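Local coordinates for protein putative dehydrogenase (Amycolatopsis orientalis, PDB 5A9T) that catalyses the NADPH-dependent reduction of imines to amines as an imine reductase, at residues P15-A23 and I121-G129; V230-N241 and F277-E287. One frame throughout, in Å; residues are numbered along the deposited sequence.

Interaction 1: residues P15-A23 and I121-G129; sequences PMGSALAAA and IMVPPAMVG
M16 reaches across from the first turn of helix 15-26 to meet I121, V128 and P125. Its CG lies opposite the backbone N (chi1 -172°), which sends the chain out beside the helix; bends at the next two torsions then turn the thioether in against the loop. M16 and I121 approach tip to tip, with M16 CG 3.6 Å from I121 CD1. M16 SD lies 3.6 Å from V128 CG2, the two side chains crossing at a slant, while the methyl M16 CE ends 3.7 Å from P125 CD. A flexible, unbranched methionine suits this place because it can fold to follow three differently shaped partners. An alanine here would lack the whole thioether arm and would probably leave I121, V128 and P125 without their common partner, opening a gap between helix and loop.

One turn further on, small size matters: A19 CB points at the 3-10 turn and comes within 3.4 Å of P125 O, which probably leaves little room for a larger side chain. V128 then spreads its two methyls, CG2 meeting the methionine sulfur and CG1 lying 4.0 Å from both L20 CD2 and A23 CB. G129 passes beside A23 with a positive phi of 84°, easy for glycine, and a beta carbon there would press on A23 CB.

M16 and G17, in the first turn of the helix that follows the glycine-rich turn of the Rossmann fold, contribute to the NADP(+) site, which is empty in this chain. From there the helix runs against the loop joining strands 115-121 and 134-139; L20 and I121 both also touch F135 of strand 134-139, and on another side A21 and A22 rest on L44 of helix 42-46.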
# COMPACT_ATOMS: atom_id res chain seq x y z
N PRO A 15 -24.44 2.88 15.54
CA PRO A 15 -24.35 1.72 14.62
C PRO A 15 -23.28 0.68 15.06
O PRO A 15 -23.52 -0.51 14.98
CB PRO A 15 -23.84 2.46 13.33
CG PRO A 15 -24.45 3.79 13.41
CD PRO A 15 -24.38 4.20 14.88
N MET A 16 -22.15 1.19 15.56
CA MET A 16 -21.11 0.31 16.05
C MET A 16 -21.56 -0.40 17.31
O MET A 16 -21.47 -1.63 17.43
CB MET A 16 -19.78 1.00 16.25
CG MET A 16 -18.71 -0.06 16.58
SD MET A 16 -18.39 -1.33 15.34
CE MET A 16 -17.39 -0.44 14.26
N GLY A 17 -22.05 0.31 18.34
CA GLY A 17 -22.51 -0.36 19.54
C GLY A 17 -23.60 -1.35 19.37
O GLY A 17 -23.61 -2.39 20.00
N SER A 18 -24.52 -1.00 18.48
CA SER A 18 -25.52 -1.94 18.15
C SER A 18 -25.00 -3.22 17.53
O SER A 18 -25.43 -4.35 17.83
CB SER A 18 -26.51 -1.30 17.18
OG SER A 18 -27.19 -0.22 17.79
N ALA A 19 -23.99 -3.10 16.61
CA ALA A 19 -23.35 -4.28 16.04
C ALA A 19 -22.62 -5.18 17.09
O ALA A 19 -22.66 -6.35 17.05
CB ALA A 19 -22.40 -3.89 14.92
N LEU A 20 -22.01 -4.50 18.05
CA LEU A 20 -21.39 -5.22 19.14
C LEU A 20 -22.41 -6.01 19.95
O LEU A 20 -22.24 -7.17 20.24
CB LEU A 20 -20.64 -4.26 20.07
CG LEU A 20 -19.52 -3.43 19.48
CD1 LEU A 20 -18.97 -2.27 20.33
CD2 LEU A 20 -18.37 -4.27 19.01
N ALA A 21 -23.49 -5.36 20.31
CA ALA A 21 -24.47 -6.03 21.07
C ALA A 21 -25.13 -7.20 20.31
O ALA A 21 -25.29 -8.27 20.87
CB ALA A 21 -25.54 -5.04 21.49
N ALA A 22 -25.41 -7.01 19.02
CA ALA A 22 -25.93 -8.06 18.21
C ALA A 22 -25.03 -9.26 18.08
O ALA A 22 -25.46 -10.38 18.23
CB ALA A 22 -26.31 -7.55 16.84
N ALA A 23 -23.70 -8.99 17.94
CA ALA A 23 -22.75 -10.06 17.89
C ALA A 23 -22.73 -10.82 19.19
O ALA A 23 -22.58 -12.04 19.23
CB ALA A 23 -21.41 -9.50 17.49
N ILE A 121 -11.52 -0.88 16.87
CA ILE A 121 -12.23 -1.78 15.96
C ILE A 121 -11.77 -1.51 14.53
O ILE A 121 -11.86 -0.40 14.06
CB ILE A 121 -13.71 -1.52 16.09
CG1 ILE A 121 -14.16 -1.75 17.55
CG2 ILE A 121 -14.43 -2.44 15.14
CD1 ILE A 121 -15.58 -1.27 17.82
N MET A 122 -11.24 -2.54 13.88
CA MET A 122 -10.58 -2.35 12.57
C MET A 122 -11.44 -2.67 11.40
O MET A 122 -10.90 -2.74 10.32
CB MET A 122 -9.30 -3.12 12.56
CG MET A 122 -8.33 -2.74 13.66
SD MET A 122 -7.93 -1.00 13.79
CE MET A 122 -7.09 -0.70 12.21
N VAL A 123 -12.72 -2.78 11.58
CA VAL A 123 -13.66 -3.15 10.51
C VAL A 123 -14.91 -2.37 10.69
O VAL A 123 -15.21 -1.79 11.74
CB VAL A 123 -13.94 -4.70 10.45
CG1 VAL A 123 -12.68 -5.41 10.18
CG2 VAL A 123 -14.63 -5.11 11.78
N PRO A 124 -15.75 -2.27 9.68
CA PRO A 124 -17.02 -1.61 9.88
C PRO A 124 -18.01 -2.44 10.67
O PRO A 124 -17.85 -3.69 10.82
CB PRO A 124 -17.55 -1.33 8.40
CG PRO A 124 -16.48 -1.93 7.56
CD PRO A 124 -15.44 -2.63 8.28
N PRO A 125 -19.06 -1.74 11.14
CA PRO A 125 -20.07 -2.44 11.95
C PRO A 125 -20.60 -3.75 11.39
O PRO A 125 -20.74 -4.73 12.11
CB PRO A 125 -21.16 -1.39 12.17
CG PRO A 125 -20.49 -0.08 12.04
CD PRO A 125 -19.35 -0.30 11.09
N ALA A 126 -20.80 -3.82 10.05
CA ALA A 126 -21.37 -5.04 9.45
C ALA A 126 -20.49 -6.17 9.49
O ALA A 126 -20.92 -7.31 9.32
CB ALA A 126 -21.77 -4.81 7.98
N MET A 127 -19.17 -5.96 9.69
CA MET A 127 -18.25 -7.02 9.76
C MET A 127 -17.93 -7.59 11.21
O MET A 127 -17.32 -8.63 11.40
CB MET A 127 -16.95 -6.66 9.10
CG MET A 127 -17.13 -6.61 7.59
SD MET A 127 -15.53 -6.39 6.85
CE MET A 127 -14.52 -7.65 7.63
N VAL A 128 -18.45 -6.83 12.20
CA VAL A 128 -18.25 -7.25 13.57
C VAL A 128 -18.85 -8.63 13.78
O VAL A 128 -19.98 -8.92 13.28
CB VAL A 128 -18.84 -6.21 14.58
CG1 VAL A 128 -18.84 -6.83 16.00
CG2 VAL A 128 -18.05 -4.83 14.40
N GLY A 129 -18.12 -9.55 14.39
CA GLY A 129 -18.52 -10.93 14.64
C GLY A 129 -18.30 -11.90 13.51
O GLY A 129 -18.64 -13.08 13.68

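Interaction 2: residues V230-N241 and F277-E287; sequences VYPGDAGSLEMN and FGESSYYSVIE. With YLG ((1R)-1-methyl-1,2,3,4-tetrahydroisoquinoline), chain B.
The amine-binding pocket of the C-terminal domain is partly built here, where Y231 of the loop before helix 238-255, with L238 and E239 at the start of that helix, joins the segment 277-287 that carries Y282 and Y283. S237 is the N-cap of that helix: its OG, tucked between its own backbone N and carbonyl carbon (chi1 67°), accepts from M240 N at 3.2 Å, and S237 N returns a weak bond to M240 SD, completing a capping box. The next two amides, still in the first turn, are taken across the contact. L238 N bonds to S280 O at 2.8 Å, and E239 N reaches an in-plane lone pair of G278 O at 2.9 Å in a nearly straight bond (N-H...O 169°).

Y231 lays its ring over the other segment, with S284 CA 3.7 Å from the ring centroid and 14° off the normal, a CH-pi contact. Its OH gives a 2.7 Å bond to the anti lone pair of E287 OE2, while Y231 O accepts from S281 N at 2.9 Å, tilted above the carbonyl plane.

Y282 offers one ring face to the bound amine, whose C11 stands 3.6 Å above the ring centre; N241 meets the ring edge, and Y282 OH is held by N183 of the second subunit.

R290 makes a salt bridge to E287 OE2 and a hydrogen bond to Y231 OH, which probably favours the ionised carboxylate and strengthens the tyrosine bond. Helix-end amides, otherwise without intrahelical acceptors, are thus spent on fixing the segment whose aromatic rings line the amine site.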
# COMPACT_ATOMS: atom_id res chain seq x y z
N VAL A 230 20.82 4.11 10.34
CA VAL A 230 21.98 4.58 9.57
C VAL A 230 21.57 4.92 8.15
O VAL A 230 21.97 5.99 7.55
CB VAL A 230 23.11 3.54 9.60
CG1 VAL A 230 24.20 3.98 8.63
CG2 VAL A 230 23.57 3.38 11.01
N TYR A 231 20.81 4.04 7.52
CA TYR A 231 20.23 4.22 6.17
C TYR A 231 21.27 4.40 5.13
O TYR A 231 21.21 5.36 4.37
CB TYR A 231 19.28 5.40 6.14
CG TYR A 231 18.22 5.52 7.23
CD1 TYR A 231 17.03 4.79 7.16
CD2 TYR A 231 18.39 6.33 8.28
CE1 TYR A 231 16.09 4.94 8.12
CE2 TYR A 231 17.48 6.45 9.31
CZ TYR A 231 16.28 5.73 9.19
OH TYR A 231 15.27 5.92 10.22
N PRO A 232 22.26 3.53 5.06
CA PRO A 232 23.21 3.71 3.99
C PRO A 232 22.55 3.64 2.60
O PRO A 232 21.65 2.83 2.29
CB PRO A 232 24.21 2.53 4.23
CG PRO A 232 23.33 1.44 4.80
CD PRO A 232 22.40 2.21 5.72
N GLY A 233 23.06 4.54 1.71
CA GLY A 233 22.58 4.63 0.37
C GLY A 233 23.30 4.00 -0.76
O GLY A 233 22.88 4.16 -1.91
N ASP A 234 24.21 3.06 -0.42
CA ASP A 234 24.93 2.34 -1.48
C ASP A 234 24.17 1.52 -2.45
O ASP A 234 24.60 1.40 -3.62
CB ASP A 234 25.89 1.38 -0.79
CG ASP A 234 26.80 2.10 0.15
OD1 ASP A 234 27.85 2.60 -0.29
OD2 ASP A 234 26.42 2.21 1.34
N ALA A 235 23.09 0.86 -2.06
CA ALA A 235 22.31 0.08 -2.99
C ALA A 235 21.33 0.92 -3.75
O ALA A 235 20.55 0.39 -4.51
CB ALA A 235 21.58 -1.05 -2.27
N GLY A 236 21.30 2.22 -3.47
CA GLY A 236 20.31 3.13 -4.08
C GLY A 236 19.95 4.26 -3.17
O GLY A 236 19.60 4.02 -2.02
N SER A 237 20.09 5.52 -3.60
CA SER A 237 19.98 6.60 -2.73
C SER A 237 18.63 7.32 -2.88
O SER A 237 17.93 7.19 -3.86
CB SER A 237 21.04 7.67 -3.01
OG SER A 237 20.82 8.30 -4.28
N LEU A 238 18.32 8.12 -1.87
CA LEU A 238 17.16 8.93 -1.85
C LEU A 238 17.16 9.85 -3.04
O LEU A 238 16.14 10.00 -3.72
CB LEU A 238 17.06 9.64 -0.53
CG LEU A 238 15.80 10.49 -0.28
CD1 LEU A 238 15.45 10.50 1.19
CD2 LEU A 238 15.94 11.90 -0.81
N GLU A 239 18.28 10.56 -3.26
CA GLU A 239 18.25 11.44 -4.42
C GLU A 239 18.04 10.72 -5.75
O GLU A 239 17.44 11.30 -6.72
CB GLU A 239 19.51 12.33 -4.35
CG GLU A 239 20.80 11.60 -4.70
CD GLU A 239 22.10 12.34 -4.25
OE1 GLU A 239 22.04 13.50 -3.79
OE2 GLU A 239 23.17 11.70 -4.32
N MET A 240 18.42 9.47 -6.00
CA MET A 240 18.13 8.73 -7.20
C MET A 240 16.63 8.59 -7.45
O MET A 240 16.16 8.58 -8.54
CB MET A 240 18.81 7.39 -7.26
CG MET A 240 20.33 7.53 -7.41
SD MET A 240 21.18 6.00 -6.99
CE MET A 240 20.44 4.89 -8.14
N ASN A 241 15.89 8.49 -6.39
CA ASN A 241 14.42 8.43 -6.41
C ASN A 241 13.77 9.71 -6.79
O ASN A 241 12.64 9.65 -7.34
CB ASN A 241 13.91 7.88 -5.06
CG ASN A 241 14.21 6.43 -4.87
OD1 ASN A 241 15.27 6.10 -4.22
ND2 ASN A 241 13.49 5.60 -5.43
N PHE A 277 19.94 14.26 3.55
CA PHE A 277 19.71 12.85 3.40
C PHE A 277 19.79 12.33 2.01
O PHE A 277 19.55 11.17 1.72
CB PHE A 277 18.28 12.53 3.97
CG PHE A 277 18.16 12.71 5.43
CD1 PHE A 277 18.65 11.71 6.34
CD2 PHE A 277 17.57 13.85 5.97
CE1 PHE A 277 18.57 11.89 7.73
CE2 PHE A 277 17.46 14.00 7.33
CZ PHE A 277 17.92 13.01 8.20
N GLY A 278 20.21 13.17 1.04
CA GLY A 278 20.23 12.69 -0.31
C GLY A 278 21.01 11.44 -0.65
O GLY A 278 20.65 10.72 -1.56
N GLU A 279 22.16 11.24 0.02
CA GLU A 279 22.96 10.04 -0.28
C GLU A 279 22.67 8.86 0.63
O GLU A 279 23.30 7.78 0.45
CB GLU A 279 24.48 10.41 -0.06
CG GLU A 279 24.85 11.63 -0.92
CD GLU A 279 26.33 12.00 -0.82
OE1 GLU A 279 27.15 11.11 -0.65
OE2 GLU A 279 26.67 13.21 -0.93
N SER A 280 21.73 9.06 1.55
CA SER A 280 21.19 7.96 2.35
C SER A 280 20.16 7.19 1.55
O SER A 280 19.80 7.57 0.45
CB SER A 280 20.57 8.50 3.61
OG SER A 280 21.54 9.15 4.39
N SER A 281 19.59 6.09 2.13
CA SER A 281 18.58 5.37 1.36
C SER A 281 17.24 6.15 1.43
O SER A 281 17.09 7.08 2.21
CB SER A 281 18.37 4.00 2.03
OG SER A 281 17.67 4.20 3.29
N TYR A 282 16.31 5.69 0.61
CA TYR A 282 14.98 6.31 0.52
C TYR A 282 14.37 6.44 1.88
O TYR A 282 13.74 7.40 2.25
CB TYR A 282 14.11 5.42 -0.38
CG TYR A 282 12.74 6.05 -0.55
CD1 TYR A 282 11.71 5.84 0.36
CD2 TYR A 282 12.46 6.84 -1.66
CE1 TYR A 282 10.50 6.47 0.24
CE2 TYR A 282 11.26 7.43 -1.80
CZ TYR A 282 10.27 7.32 -0.82
OH TYR A 282 9.06 7.95 -1.03
N TYR A 283 14.51 5.37 2.68
CA TYR A 283 13.80 5.19 3.96
C TYR A 283 14.21 6.18 5.01
O TYR A 283 13.48 6.42 5.95
CB TYR A 283 13.97 3.73 4.43
CG TYR A 283 13.64 2.78 3.35
CD1 TYR A 283 12.31 2.56 2.94
CD2 TYR A 283 14.63 2.17 2.57
CE1 TYR A 283 12.02 1.78 1.84
CE2 TYR A 283 14.30 1.38 1.46
CZ TYR A 283 13.02 1.21 1.11
OH TYR A 283 12.69 0.43 0.05
N SER A 284 15.38 6.87 4.81
CA SER A 284 15.79 7.93 5.67
C SER A 284 14.83 9.13 5.76
O SER A 284 14.87 9.86 6.74
CB SER A 284 17.17 8.44 5.30
OG SER A 284 17.13 9.15 4.08
N VAL A 285 13.93 9.20 4.78
CA VAL A 285 12.87 10.26 4.79
C VAL A 285 12.06 10.22 6.05
O VAL A 285 11.62 11.24 6.54
CB VAL A 285 12.04 10.17 3.51
CG1 VAL A 285 11.09 8.99 3.55
CG2 VAL A 285 11.27 11.44 3.30
N ILE A 286 11.96 9.02 6.70
CA ILE A 286 11.27 8.94 7.93
C ILE A 286 11.84 9.84 9.04
O ILE A 286 11.12 10.28 9.98
CB ILE A 286 11.13 7.48 8.45
CG1 ILE A 286 10.02 7.33 9.57
CG2 ILE A 286 12.49 6.96 8.97
CD1 ILE A 286 9.87 5.86 9.97
N GLU A 287 13.15 10.14 8.99
CA GLU A 287 13.73 10.97 10.07
C GLU A 287 13.27 12.38 10.16
O GLU A 287 13.22 12.89 11.30
CB GLU A 287 15.23 10.96 9.87
CG GLU A 287 15.85 9.65 10.15
CD GLU A 287 15.72 9.22 11.60
OE1 GLU A 287 15.96 10.08 12.52
OE2 GLU A 287 15.38 8.05 11.81
C4 YLG B . 10.55 2.66 -6.22
C14 YLG B . 10.65 2.91 -4.85
C5 YLG B . 11.80 2.62 -4.05
C6 YLG B . 11.89 2.83 -2.70
C11 YLG B . 10.76 3.39 -2.16
C8 YLG B . 13.22 0.55 -4.10
C10 YLG B . 13.00 2.01 -4.61
C12 YLG B . 9.60 3.69 -2.92
C13 YLG B . 9.51 3.49 -4.29
N2 YLG B . 12.92 2.05 -6.08
C3 YLG B . 11.71 1.75 -6.79
O HOH W 1 25.06 6.32 2.67
O HOH W 2 16.92 3.57 -1.31

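The two contacts lie on opposite sides of the chain's centre, their own centres about 43 Å apart and nearest atoms about 18 Å apart. Interaction 1 lies in the Rossmann domain and bears on the cofactor, whereas interaction 2 lies in the C-terminal domain and shapes an amine pocket whose tyrosines the second subunit packs against. The side chain of P124 in interaction 1 is about 7 Å from another bound methyltetrahydroisoquinoline, not the one beside Y282. This is consistent with the arrangement in related imine reductases, where each active site forms between the Rossmann domain of one subunit and the C-terminal domain of its partner.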